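Local coordinates for glucose-binding protein (Thermus thermophilus HB27, PDB 2B3F) that binds galactose between its two lobes and probably hands sugar to a binding-protein-dependent transport system, at residues F6-A10 and T37-G43; G57-D61 and P283-N288; L87-W93 and L296-G300; Q170-E174 and S345-G349; W224-D229 and W244-M249. One frame throughout, in Å; residues are numbered along the deposited sequence.

Contacts 1, 4 and 5 meet at the bound galactose, each bringing residues that touch it. In contact 1 Trp8, Trp9 and Ala42 hydrogen-bond to it, in contact 4 His348 shares a hydrogen bond with its O1, and in contact 5 Trp244 lies over C5. The three are also linked directly: Ala42 CB packs on His348 CE1 at 3.9 Å, and His348 NE2 lies 3.5 Å from Trp244 CH2. Contact 2 adjoins contact 1 where Phe6 CB meets Pro60 CG at 3.7 Å. Contact 3 touches none of the others; its centre lies about 20 Å from that of contact 2 and 29 to 31 Å from those of contacts 4 and 5.

Contact 1 of 5, residues F6-A10 and T37-G43; sequences FSWWA and TVTGGAG. With GAL (beta-D-galactopyranose), chain G.
CA of Gly43 sits over the face of the Trp8 indole, 3.4 Å from the centroid of the six-membered ring and 18° off the ring normal. A side chain at this position would run into CZ3 of Trp8, so glycine is needed for so close a CH-pi contact. Trp8 takes chi1 63°, with CG between its own N and carbonyl carbon, and this turns NE1 toward the galactose, where it donates to O5 at 3.3 Å. Trp9 NE1 gives a bond to galactose O3 at 3.0 Å and a weak one to O4, the sugar meeting the indole at its edge. From 37-43, Ala42 N reaches galactose O6 at 2.9 Å in an almost straight bond (177°). Behind the pocket Ser7 and Thr37 form a parallel bridge, with Val38 N bonded to Ser7 O at 2.9 Å, while Val38 CG2 packs against Phe6 CZ. Ser7 OG accepts from Trp9 N in an ST turn, and a water joins Trp8 O to Gly40 N. Loops leaving the C-terminal ends of neighbouring parallel strands to line a sugar site are characteristic of periplasmic binding proteins.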
# COMPACT_ATOMS: atom_id res chain seq x y z
N PHE A 6 5.88 -13.05 10.49
CA PHE A 6 6.78 -11.93 10.18
C PHE A 6 5.98 -10.87 9.42
O PHE A 6 5.27 -11.16 8.46
CB PHE A 6 7.95 -12.47 9.37
CG PHE A 6 9.06 -11.47 9.09
CD1 PHE A 6 10.26 -11.56 9.78
CD2 PHE A 6 8.93 -10.51 8.10
CE1 PHE A 6 11.31 -10.66 9.52
CE2 PHE A 6 9.99 -9.62 7.82
CZ PHE A 6 11.17 -9.71 8.55
N SER A 7 6.06 -9.61 9.86
CA SER A 7 5.30 -8.53 9.23
C SER A 7 5.93 -7.19 9.63
O SER A 7 6.89 -7.15 10.42
CB SER A 7 3.83 -8.54 9.66
OG SER A 7 3.63 -7.97 10.96
N TRP A 8 5.36 -6.12 9.11
CA TRP A 8 5.71 -4.77 9.59
C TRP A 8 4.58 -4.08 10.32
O TRP A 8 4.55 -2.84 10.43
CB TRP A 8 6.32 -3.93 8.47
CG TRP A 8 5.51 -3.58 7.29
CD1 TRP A 8 4.74 -2.47 7.10
CD2 TRP A 8 5.50 -4.28 6.04
NE1 TRP A 8 4.22 -2.44 5.82
CE2 TRP A 8 4.69 -3.55 5.15
CE3 TRP A 8 6.10 -5.46 5.59
CZ2 TRP A 8 4.45 -3.97 3.83
CZ3 TRP A 8 5.86 -5.88 4.30
CH2 TRP A 8 5.05 -5.13 3.44
N TRP A 9 3.66 -4.88 10.87
CA TRP A 9 2.52 -4.30 11.51
C TRP A 9 2.78 -4.04 13.01
O TRP A 9 2.14 -4.58 13.89
CB TRP A 9 1.30 -5.18 11.25
CG TRP A 9 0.83 -5.11 9.84
CD1 TRP A 9 0.89 -4.03 8.98
CD2 TRP A 9 0.22 -6.17 9.11
NE1 TRP A 9 0.35 -4.37 7.76
CE2 TRP A 9 -0.07 -5.68 7.82
CE3 TRP A 9 -0.11 -7.49 9.42
CZ2 TRP A 9 -0.70 -6.46 6.85
CZ3 TRP A 9 -0.70 -8.28 8.44
CH2 TRP A 9 -1.01 -7.75 7.19
N ALA A 10 3.76 -3.18 13.25
CA ALA A 10 4.17 -2.81 14.59
C ALA A 10 3.38 -1.62 15.10
O ALA A 10 2.79 -0.85 14.32
CB ALA A 10 5.65 -2.48 14.57
N THR A 37 7.42 -8.59 14.35
CA THR A 37 7.33 -7.36 13.57
C THR A 37 8.69 -6.68 13.39
O THR A 37 9.53 -6.67 14.31
CB THR A 37 6.40 -6.36 14.23
OG1 THR A 37 6.78 -6.20 15.61
CG2 THR A 37 4.95 -6.83 14.13
N VAL A 38 8.91 -6.16 12.20
CA VAL A 38 10.06 -5.31 11.90
C VAL A 38 9.50 -3.93 11.67
O VAL A 38 8.77 -3.70 10.72
CB VAL A 38 10.87 -5.78 10.68
CG1 VAL A 38 12.00 -4.80 10.36
CG2 VAL A 38 11.43 -7.16 10.92
N THR A 39 9.81 -3.00 12.57
CA THR A 39 9.18 -1.70 12.55
C THR A 39 9.68 -0.85 11.38
O THR A 39 10.90 -0.75 11.15
CB THR A 39 9.48 -0.93 13.85
OG1 THR A 39 9.17 -1.76 14.99
CG2 THR A 39 8.70 0.40 13.91
N GLY A 40 8.74 -0.29 10.63
CA GLY A 40 9.06 0.59 9.50
C GLY A 40 7.94 0.61 8.48
O GLY A 40 7.52 -0.43 7.96
N GLY A 41 7.44 1.80 8.20
CA GLY A 41 6.36 1.99 7.24
C GLY A 41 6.66 1.37 5.90
O GLY A 41 7.81 1.39 5.43
N ALA A 42 5.63 0.79 5.28
CA ALA A 42 5.70 0.25 3.92
C ALA A 42 6.71 -0.87 3.73
O ALA A 42 7.05 -1.23 2.59
CB ALA A 42 5.95 1.37 2.87
N GLY A 43 7.17 -1.47 4.82
CA GLY A 43 8.01 -2.66 4.72
C GLY A 43 9.43 -2.47 4.23
O GLY A 43 10.12 -3.43 3.95
C1 GAL G . 1.91 -1.01 3.05
C2 GAL G . 1.18 -2.24 3.61
C3 GAL G . 0.08 -1.86 4.59
C4 GAL G . 0.61 -0.91 5.67
C5 GAL G . 1.41 0.22 4.98
C6 GAL G . 2.03 1.25 5.95
O1 GAL G . 2.96 -1.39 2.20
O2 GAL G . 0.67 -3.02 2.51
O3 GAL G . -0.45 -3.02 5.20
O4 GAL G . 1.40 -1.67 6.54
O5 GAL G . 2.44 -0.28 4.16
O6 GAL G . 3.10 0.69 6.64
O HOH W 1 6.01 -0.65 11.20

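Contact 2 of 5, residues G57-D61 and P283-N288; sequences GDPPD and PKGAKN
Two irregular loops run past each other, closest at Asp61 and Ala286 with 4.8 Å between their CA atoms, and Pro283 to Ala286 forms a type II beta turn. The carboxylate of Asp61, carried over by chi1 -68° (CG anti to the carbonyl carbon), grips the residue just before helix 289-299 twice. Its OD2 takes ND2 of Asn288 at 2.8 Å on the syn side, nearly in the amide plane, while OD1 accepts Asn288 N at 3.0 Å from above the carboxylate plane. OD2 also accepts from Glu4 N of strand 2-7. One water bonds to Pro59 O, Asp61 OD1 and Lys287 N. A second joins Asp58 OD1 to Lys287 NZ; the direct salt bridge between these two is long, 4.0 Å. Away from the carboxylate, Pro59 CB packs on Pro283 CB at 3.8 Å. Asp61 thus joins the loop entering strand 62-66 to the N-cap residue Asn288 in the loop leaving strand 272-280, its antiparallel neighbour in the mixed sheet of this alpha/beta fold.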
# COMPACT_ATOMS: atom_id res chain seq x y z
N GLY A 57 19.19 -18.87 5.48
CA GLY A 57 18.52 -20.16 5.63
C GLY A 57 17.67 -20.27 6.89
O GLY A 57 17.49 -21.37 7.42
N ASP A 58 17.13 -19.15 7.35
CA ASP A 58 16.32 -19.10 8.57
C ASP A 58 14.98 -18.40 8.30
O ASP A 58 14.68 -17.35 8.87
CB ASP A 58 17.11 -18.38 9.68
CG ASP A 58 16.41 -18.44 11.03
OD1 ASP A 58 15.57 -19.35 11.26
OD2 ASP A 58 16.69 -17.56 11.86
N PRO A 59 14.15 -19.01 7.44
CA PRO A 59 12.86 -18.40 7.14
C PRO A 59 11.91 -18.36 8.33
O PRO A 59 11.92 -19.28 9.16
CB PRO A 59 12.26 -19.33 6.07
CG PRO A 59 12.91 -20.62 6.29
CD PRO A 59 14.32 -20.29 6.74
N PRO A 60 11.08 -17.31 8.41
CA PRO A 60 10.01 -17.35 9.39
C PRO A 60 8.96 -18.34 8.88
O PRO A 60 9.07 -18.83 7.76
CB PRO A 60 9.48 -15.91 9.38
CG PRO A 60 9.73 -15.45 8.01
CD PRO A 60 11.01 -16.09 7.58
N ASP A 61 7.95 -18.65 9.69
CA ASP A 61 6.91 -19.59 9.24
C ASP A 61 6.06 -19.02 8.11
O ASP A 61 5.55 -19.75 7.27
CB ASP A 61 6.06 -20.03 10.42
CG ASP A 61 6.84 -20.89 11.39
OD1 ASP A 61 7.71 -21.66 10.91
OD2 ASP A 61 6.63 -20.77 12.61
N PRO A 283 6.96 -20.26 3.24
CA PRO A 283 8.36 -20.48 2.87
C PRO A 283 8.75 -21.94 2.97
O PRO A 283 8.38 -22.60 3.94
CB PRO A 283 9.14 -19.66 3.91
CG PRO A 283 8.15 -18.73 4.50
CD PRO A 283 6.82 -19.37 4.40
N LYS A 284 9.52 -22.43 2.01
CA LYS A 284 10.20 -23.72 2.15
C LYS A 284 11.12 -23.69 3.37
O LYS A 284 11.78 -22.68 3.65
CB LYS A 284 11.02 -24.06 0.91
CG LYS A 284 10.22 -24.19 -0.35
CD LYS A 284 11.10 -24.65 -1.49
CE LYS A 284 10.40 -24.58 -2.80
NZ LYS A 284 11.27 -25.15 -3.86
N GLY A 285 11.16 -24.79 4.11
CA GLY A 285 12.02 -24.89 5.27
C GLY A 285 11.43 -24.30 6.53
O GLY A 285 12.09 -24.29 7.57
N ALA A 286 10.20 -23.80 6.46
CA ALA A 286 9.53 -23.31 7.66
C ALA A 286 9.61 -24.35 8.78
O ALA A 286 9.38 -25.54 8.54
CB ALA A 286 8.11 -22.99 7.37
N LYS A 287 9.96 -23.91 9.97
CA LYS A 287 10.08 -24.83 11.10
C LYS A 287 8.73 -25.37 11.56
O LYS A 287 8.65 -26.50 12.04
CB LYS A 287 10.85 -24.17 12.25
CG LYS A 287 12.33 -23.97 11.97
CD LYS A 287 13.01 -23.31 13.13
CE LYS A 287 14.48 -23.07 12.88
NZ LYS A 287 15.03 -22.20 13.97
N ASN A 288 7.67 -24.57 11.40
CA ASN A 288 6.32 -24.93 11.87
C ASN A 288 5.32 -24.90 10.71
O ASN A 288 4.41 -24.10 10.67
CB ASN A 288 5.89 -24.03 13.03
CG ASN A 288 6.95 -23.94 14.12
OD1 ASN A 288 7.23 -24.91 14.83
ND2 ASN A 288 7.58 -22.77 14.25
O HOH W 2 13.80 -19.76 13.58
O HOH W 3 10.33 -21.09 10.56

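Contact 3 of 5, residues L87-W93 and L296-G300; sequences LFRQEGW and LRLVG
Leu296 meets 87-93 first: its CD1 packs on Leu87 CD2 at 4.0 Å, the two side chains crossing at about a right angle, while its carbonyl O lies 3.4 Å from Trp93 CH2. Gly92, with positive phi, makes a Schellman motif leading into Trp93. Arg297 follows with the polar grip. Its chain bends at chi3 (53°), bringing NE to Glu91 OE2 at 2.9 Å in a salt bridge. The donor reaches OE2 from above the carboxylate plane, and the carboxylate and guanidinium are turned 59° apart. That oxygen also takes NE2 of Gln90 at 2.9 Å through its anti lone pair, in a nearly straight bond, so two side-chain donors fix the carboxylate; a water adds a third bond to OE2. Higher up the side chain, Arg297 CG touches Leu87 CD1 at 3.9 Å, and its CA lies at the edge of the Trp93 indole. Another water accepts weakly from Trp93 NE1 and donates to both Glu91 OE1 and Arg297 O. Gly300 closes the segment beside Trp93, its CA 3.8 Å from CZ2, where a side chain would collide with the indole. Helix 85-91 thus packs against the C-terminal end of helix 289-299; Trp93 and Leu296 both touch Val114 of strand 110-115, and Leu298 lies on helix 15-27.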
# COMPACT_ATOMS: atom_id res chain seq x y z
N LEU A 87 -3.81 -26.18 -1.63
CA LEU A 87 -4.52 -25.50 -0.56
C LEU A 87 -5.64 -24.63 -1.13
O LEU A 87 -6.73 -24.59 -0.56
CB LEU A 87 -3.54 -24.65 0.27
CG LEU A 87 -4.13 -23.92 1.46
CD1 LEU A 87 -4.67 -24.91 2.47
CD2 LEU A 87 -3.02 -23.05 2.09
N PHE A 88 -5.38 -23.94 -2.22
CA PHE A 88 -6.40 -23.13 -2.88
C PHE A 88 -7.58 -24.00 -3.30
O PHE A 88 -8.73 -23.62 -3.11
CB PHE A 88 -5.82 -22.35 -4.08
CG PHE A 88 -5.31 -20.98 -3.71
CD1 PHE A 88 -4.12 -20.85 -2.99
CD2 PHE A 88 -6.02 -19.85 -4.04
CE1 PHE A 88 -3.65 -19.57 -2.62
CE2 PHE A 88 -5.56 -18.56 -3.66
CZ PHE A 88 -4.38 -18.45 -2.96
N ARG A 89 -7.29 -25.17 -3.85
CA ARG A 89 -8.36 -26.09 -4.22
C ARG A 89 -9.13 -26.55 -2.98
O ARG A 89 -10.36 -26.47 -2.93
CB ARG A 89 -7.80 -27.29 -4.96
CG ARG A 89 -7.35 -26.96 -6.37
CD ARG A 89 -7.10 -28.21 -7.20
NE ARG A 89 -5.80 -28.81 -6.89
CZ ARG A 89 -4.63 -28.41 -7.40
NH1 ARG A 89 -4.56 -27.40 -8.27
NH2 ARG A 89 -3.50 -29.03 -7.04
N GLN A 90 -8.40 -27.00 -1.97
CA GLN A 90 -9.00 -27.45 -0.72
C GLN A 90 -9.97 -26.44 -0.13
O GLN A 90 -11.04 -26.80 0.35
CB GLN A 90 -7.91 -27.81 0.29
CG GLN A 90 -8.42 -27.99 1.71
CD GLN A 90 -7.33 -28.38 2.67
OE1 GLN A 90 -6.69 -29.42 2.52
NE2 GLN A 90 -7.09 -27.53 3.69
N GLU A 91 -9.59 -25.16 -0.14
CA GLU A 91 -10.33 -24.10 0.55
C GLU A 91 -11.37 -23.38 -0.33
O GLU A 91 -12.09 -22.52 0.16
CB GLU A 91 -9.35 -23.05 1.13
CG GLU A 91 -8.38 -23.61 2.16
CD GLU A 91 -9.06 -24.01 3.45
OE1 GLU A 91 -9.88 -23.22 3.97
OE2 GLU A 91 -8.75 -25.13 3.95
N GLY A 92 -11.45 -23.72 -1.61
CA GLY A 92 -12.39 -23.07 -2.52
C GLY A 92 -12.00 -21.64 -2.87
O GLY A 92 -12.85 -20.83 -3.24
N TRP A 93 -10.71 -21.33 -2.77
CA TRP A 93 -10.29 -19.93 -2.91
C TRP A 93 -10.28 -19.40 -4.35
O TRP A 93 -10.31 -18.20 -4.55
CB TRP A 93 -8.91 -19.72 -2.29
CG TRP A 93 -8.89 -19.75 -0.79
CD1 TRP A 93 -9.92 -19.50 0.06
CD2 TRP A 93 -7.74 -19.99 0.03
NE1 TRP A 93 -9.48 -19.59 1.36
CE2 TRP A 93 -8.15 -19.90 1.36
CE3 TRP A 93 -6.41 -20.29 -0.25
CZ2 TRP A 93 -7.26 -20.10 2.42
CZ3 TRP A 93 -5.55 -20.50 0.79
CH2 TRP A 93 -5.97 -20.38 2.11
N LEU A 296 -2.61 -19.64 7.17
CA LEU A 296 -3.08 -19.30 5.81
C LEU A 296 -4.58 -19.54 5.64
O LEU A 296 -5.31 -18.73 5.05
CB LEU A 296 -2.29 -20.09 4.75
CG LEU A 296 -0.78 -19.88 4.72
CD1 LEU A 296 -0.16 -20.65 3.58
CD2 LEU A 296 -0.43 -18.38 4.64
N ARG A 297 -5.07 -20.67 6.19
CA ARG A 297 -6.49 -20.98 6.10
C ARG A 297 -7.33 -19.94 6.82
O ARG A 297 -8.41 -19.57 6.36
CB ARG A 297 -6.77 -22.39 6.64
CG ARG A 297 -6.10 -23.49 5.82
CD ARG A 297 -6.30 -24.87 6.43
NE ARG A 297 -7.73 -25.08 6.67
CZ ARG A 297 -8.28 -25.46 7.82
NH1 ARG A 297 -7.54 -25.75 8.88
NH2 ARG A 297 -9.61 -25.60 7.89
N LEU A 298 -6.81 -19.44 7.94
CA LEU A 298 -7.48 -18.38 8.67
C LEU A 298 -7.48 -17.04 7.93
O LEU A 298 -8.51 -16.39 7.78
CB LEU A 298 -6.86 -18.20 10.07
CG LEU A 298 -7.34 -16.98 10.85
CD1 LEU A 298 -8.81 -17.04 11.12
CD2 LEU A 298 -6.56 -16.84 12.16
N VAL A 299 -6.31 -16.61 7.47
CA VAL A 299 -6.23 -15.29 6.81
C VAL A 299 -6.98 -15.29 5.47
O VAL A 299 -7.41 -14.25 5.02
CB VAL A 299 -4.77 -14.75 6.66
CG1 VAL A 299 -4.05 -14.75 8.02
CG2 VAL A 299 -4.01 -15.51 5.67
N GLY A 300 -7.15 -16.46 4.86
CA GLY A 300 -7.96 -16.61 3.65
C GLY A 300 -9.47 -16.75 3.84
O GLY A 300 -10.22 -16.79 2.86
O HOH W 4 -10.06 -20.36 4.31
O HOH W 5 -10.72 -26.78 4.90

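Contact 4 of 5, residues Q170-E174 and S345-G349; sequences QHLWE and SLVHG. With GAL (beta-D-galactopyranose), chain G.
OE1 of Glu174 gathers two backbone N-H groups of 345-349: Val347 N at 2.8 Å, nearly straight (169°), and Leu346 N, also at 2.8 Å but weakly. Chi1 of 67°, with CG between N and carbonyl carbon, and an extended chain beyond carry the carboxylate there. OE2 accepts from Ser345 OG at 2.7 Å through its syn lone pair, and from Ser121 OG. Ser345 OG in turn accepts from His348 N in an ST motif, beside the type I turn Leu346-Gly349 at the sugar site of this periplasmic binding protein. A leucine in place of Glu174 would probably leave the N-H groups of Leu346 and Val347 without their acceptor and the loop carrying His348 less firmly set. His348 stands between sugar and helix: ND1 shares a 2.7 Å hydrogen bond with galactose O1, and NE2 one of 2.9 Å with His171 ND1, the rings rim to rim. His171 NE2 is held by Ser121 O. Val347 CG2 packs against Gln170 CB at 3.6 Å, and Leu346 CD2 reaches Trp173 CZ3.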
# COMPACT_ATOMS: atom_id res chain seq x y z
N GLN A 170 7.38 8.90 -2.46
CA GLN A 170 7.13 7.97 -3.56
C GLN A 170 5.63 7.69 -3.68
O GLN A 170 5.09 7.64 -4.77
CB GLN A 170 7.85 6.66 -3.34
CG GLN A 170 9.39 6.72 -3.26
CD GLN A 170 9.97 5.33 -3.09
OE1 GLN A 170 9.59 4.41 -3.82
NE2 GLN A 170 10.86 5.15 -2.13
N HIS A 171 4.98 7.51 -2.52
CA HIS A 171 3.55 7.26 -2.44
C HIS A 171 2.76 8.39 -3.08
O HIS A 171 1.87 8.15 -3.88
CB HIS A 171 3.10 7.06 -1.00
CG HIS A 171 1.71 6.54 -0.90
ND1 HIS A 171 1.43 5.21 -0.63
CD2 HIS A 171 0.52 7.15 -1.10
CE1 HIS A 171 0.12 5.04 -0.64
NE2 HIS A 171 -0.46 6.21 -0.92
N LEU A 172 3.09 9.62 -2.71
CA LEU A 172 2.50 10.78 -3.35
C LEU A 172 2.74 10.77 -4.87
O LEU A 172 1.82 11.01 -5.66
CB LEU A 172 3.11 12.03 -2.76
CG LEU A 172 2.72 13.34 -3.40
CD1 LEU A 172 1.21 13.60 -3.31
CD2 LEU A 172 3.54 14.44 -2.67
N TRP A 173 3.97 10.47 -5.27
CA TRP A 173 4.34 10.44 -6.68
C TRP A 173 3.46 9.48 -7.50
O TRP A 173 3.03 9.82 -8.58
CB TRP A 173 5.81 10.05 -6.88
CG TRP A 173 6.26 10.08 -8.32
CD1 TRP A 173 6.79 11.16 -9.00
CD2 TRP A 173 6.23 9.00 -9.27
NE1 TRP A 173 7.08 10.81 -10.29
CE2 TRP A 173 6.75 9.49 -10.49
CE3 TRP A 173 5.81 7.66 -9.20
CZ2 TRP A 173 6.87 8.69 -11.64
CZ3 TRP A 173 5.93 6.87 -10.33
CH2 TRP A 173 6.45 7.40 -11.54
N GLU A 174 3.15 8.30 -6.96
CA GLU A 174 2.37 7.34 -7.79
C GLU A 174 0.95 7.85 -8.04
O GLU A 174 0.38 7.61 -9.10
CB GLU A 174 2.41 5.90 -7.28
CG GLU A 174 1.76 5.59 -5.96
CD GLU A 174 1.93 4.11 -5.58
OE1 GLU A 174 2.82 3.43 -6.17
OE2 GLU A 174 1.20 3.65 -4.68
N SER A 345 -0.38 -0.52 -7.46
CA SER A 345 0.66 0.32 -6.84
C SER A 345 2.08 -0.10 -7.17
O SER A 345 2.40 -1.29 -7.22
CB SER A 345 0.48 0.28 -5.32
OG SER A 345 1.50 1.00 -4.64
N LEU A 346 2.94 0.90 -7.37
CA LEU A 346 4.40 0.70 -7.41
C LEU A 346 4.99 0.56 -6.02
O LEU A 346 5.77 -0.36 -5.73
CB LEU A 346 5.06 1.92 -8.09
CG LEU A 346 6.57 2.11 -7.91
CD1 LEU A 346 7.33 0.93 -8.50
CD2 LEU A 346 7.01 3.42 -8.55
N VAL A 347 4.68 1.53 -5.15
CA VAL A 347 5.36 1.60 -3.87
C VAL A 347 5.00 0.40 -2.99
O VAL A 347 5.77 -0.03 -2.13
CB VAL A 347 5.05 2.95 -3.19
CG1 VAL A 347 5.68 3.04 -1.82
CG2 VAL A 347 5.53 4.08 -4.11
N HIS A 348 3.83 -0.17 -3.27
CA HIS A 348 3.30 -1.27 -2.46
C HIS A 348 3.21 -2.59 -3.27
O HIS A 348 2.34 -3.42 -2.99
CB HIS A 348 2.00 -0.84 -1.81
CG HIS A 348 2.15 0.43 -1.03
ND1 HIS A 348 2.77 0.47 0.20
CD2 HIS A 348 1.85 1.71 -1.36
CE1 HIS A 348 2.82 1.73 0.61
NE2 HIS A 348 2.29 2.50 -0.32
N GLY A 349 4.12 -2.75 -4.23
CA GLY A 349 4.52 -4.08 -4.70
C GLY A 349 3.75 -4.76 -5.81
O GLY A 349 4.12 -5.88 -6.20
C1 GAL G . 1.91 -1.01 3.05
C2 GAL G . 1.18 -2.24 3.61
C3 GAL G . 0.08 -1.86 4.59
C4 GAL G . 0.61 -0.91 5.67
C5 GAL G . 1.41 0.22 4.98
C6 GAL G . 2.03 1.25 5.95
O1 GAL G . 2.96 -1.39 2.20
O2 GAL G . 0.67 -3.02 2.51
O3 GAL G . -0.45 -3.02 5.20
O4 GAL G . 1.40 -1.67 6.54
O5 GAL G . 2.44 -0.28 4.16
O6 GAL G . 3.10 0.69 6.64

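Contact 5 of 5, residues W224-D229 and W244-M249; sequences WQQAVD and WAAGYM. With GAL (beta-D-galactopyranose), chain G.
Tyr248 is a knob fitted into the hollow formed by Trp224, Gln225, Val228 and Asp229. Its CG is anti to the backbone N (chi1 173°), which sends the ring across the other helix until OH donates to Asp229 OD1 at 2.6 Å, on the syn lone pair. Gln225 CG covers one face of that ring, Val228 CG1 comes to its edge, and Trp224 CH2 rests on Tyr248 CB at 3.7 Å. Val228 packs alongside, its CG2 meeting Ala245 CB and its CG1 Met249 CG at 3.9 Å. Trp244 turns the edge of its five-membered ring, led by CD1, onto the face of Trp224 in a T-shaped pair (centroids 4.4 Å apart, planes at 78°); Gln225 CD covers the opposite face, its NE2 bonded to Asp12. The flat of Trp244 is laid under galactose, C5 being 3.6 Å from CD2. An alanine for Trp244 would probably strip the sugar of this apolar platform and leave a gap against the face of Trp224. The axes of segments 224-229 and 244-249 cross at -68°, 10.7 Å apart at their closest; Ala245 and Met249 back onto Trp125 of strand 123-126, Val228 faces strand 238-240, and Trp224 and Trp244 touch helix 166-190.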
# COMPACT_ATOMS: atom_id res chain seq x y z
N TRP A 224 4.52 8.06 8.41
CA TRP A 224 3.25 8.30 7.76
C TRP A 224 2.18 8.71 8.77
O TRP A 224 1.38 9.57 8.45
CB TRP A 224 2.80 7.10 6.90
CG TRP A 224 2.31 5.89 7.65
CD1 TRP A 224 3.02 4.77 7.95
CD2 TRP A 224 0.99 5.66 8.15
NE1 TRP A 224 2.22 3.85 8.61
CE2 TRP A 224 0.98 4.40 8.76
CE3 TRP A 224 -0.19 6.43 8.16
CZ2 TRP A 224 -0.17 3.87 9.36
CZ3 TRP A 224 -1.30 5.91 8.78
CH2 TRP A 224 -1.29 4.65 9.36
N GLN A 225 2.20 8.14 9.97
CA GLN A 225 1.22 8.51 11.00
C GLN A 225 1.38 9.97 11.42
O GLN A 225 0.42 10.69 11.57
CB GLN A 225 1.34 7.63 12.23
CG GLN A 225 1.05 6.13 11.97
CD GLN A 225 2.29 5.30 11.73
OE1 GLN A 225 3.27 5.78 11.12
NE2 GLN A 225 2.28 4.06 12.22
N GLN A 226 2.63 10.41 11.57
CA GLN A 226 2.89 11.82 11.92
C GLN A 226 2.40 12.79 10.85
O GLN A 226 1.94 13.88 11.15
CB GLN A 226 4.37 12.05 12.18
CG GLN A 226 4.81 11.48 13.50
CD GLN A 226 6.25 11.73 13.81
OE1 GLN A 226 7.14 11.37 13.03
NE2 GLN A 226 6.51 12.36 14.96
N ALA A 227 2.52 12.39 9.58
CA ALA A 227 1.99 13.21 8.50
C ALA A 227 0.43 13.27 8.56
O ALA A 227 -0.17 14.32 8.34
CB ALA A 227 2.47 12.69 7.16
N VAL A 228 -0.22 12.14 8.83
CA VAL A 228 -1.66 12.15 9.03
C VAL A 228 -2.02 13.07 10.20
O VAL A 228 -2.98 13.84 10.10
CB VAL A 228 -2.25 10.71 9.27
CG1 VAL A 228 -3.74 10.79 9.63
CG2 VAL A 228 -2.05 9.87 8.01
N ASP A 229 -1.25 12.97 11.28
CA ASP A 229 -1.47 13.78 12.46
C ASP A 229 -1.50 15.27 12.11
O ASP A 229 -2.28 16.02 12.70
CB ASP A 229 -0.36 13.54 13.50
CG ASP A 229 -0.50 12.23 14.24
OD1 ASP A 229 -1.56 11.55 14.13
OD2 ASP A 229 0.46 11.89 14.95
N TRP A 244 -4.77 2.55 5.10
CA TRP A 244 -4.32 2.27 6.47
C TRP A 244 -4.48 3.55 7.33
O TRP A 244 -4.59 3.47 8.55
CB TRP A 244 -2.87 1.77 6.52
CG TRP A 244 -1.89 2.51 5.65
CD1 TRP A 244 -1.08 3.56 6.01
CD2 TRP A 244 -1.55 2.18 4.30
NE1 TRP A 244 -0.28 3.92 4.93
CE2 TRP A 244 -0.57 3.10 3.87
CE3 TRP A 244 -2.02 1.22 3.39
CZ2 TRP A 244 -0.03 3.06 2.58
CZ3 TRP A 244 -1.49 1.19 2.12
CH2 TRP A 244 -0.50 2.09 1.72
N ALA A 245 -4.52 4.70 6.67
CA ALA A 245 -4.76 5.99 7.38
C ALA A 245 -6.15 6.04 7.99
O ALA A 245 -6.30 6.53 9.11
CB ALA A 245 -4.55 7.17 6.44
N ALA A 246 -7.15 5.49 7.30
CA ALA A 246 -8.49 5.40 7.87
C ALA A 246 -8.49 4.51 9.11
O ALA A 246 -9.09 4.87 10.13
CB ALA A 246 -9.51 4.92 6.83
N GLY A 247 -7.79 3.38 9.07
CA GLY A 247 -7.66 2.50 10.23
C GLY A 247 -7.02 3.23 11.39
O GLY A 247 -7.48 3.12 12.51
N TYR A 248 -5.96 3.98 11.12
CA TYR A 248 -5.29 4.75 12.19
C TYR A 248 -6.26 5.74 12.83
O TYR A 248 -6.42 5.77 14.05
CB TYR A 248 -4.08 5.46 11.61
CG TYR A 248 -3.38 6.42 12.54
CD1 TYR A 248 -2.77 5.98 13.70
CD2 TYR A 248 -3.32 7.77 12.23
CE1 TYR A 248 -2.11 6.91 14.57
CE2 TYR A 248 -2.67 8.67 13.08
CZ TYR A 248 -2.07 8.23 14.21
OH TYR A 248 -1.42 9.15 15.05
N MET A 249 -6.90 6.54 12.00
CA MET A 249 -7.79 7.57 12.50
C MET A 249 -9.00 7.02 13.29
O MET A 249 -9.49 7.68 14.21
CB MET A 249 -8.23 8.48 11.34
CG MET A 249 -7.12 9.41 10.87
SD MET A 249 -7.63 10.67 9.71
CE MET A 249 -7.69 9.71 8.20
C1 GAL G . 1.91 -1.01 3.05
C2 GAL G . 1.18 -2.24 3.61
C3 GAL G . 0.08 -1.86 4.59
C4 GAL G . 0.61 -0.91 5.67
C5 GAL G . 1.41 0.22 4.98
C6 GAL G . 2.03 1.25 5.95
O1 GAL G . 2.96 -1.39 2.20
O2 GAL G . 0.67 -3.02 2.51
O3 GAL G . -0.45 -3.02 5.20
O4 GAL G . 1.40 -1.67 6.54
O5 GAL G . 2.44 -0.28 4.16
O6 GAL G . 3.10 0.69 6.64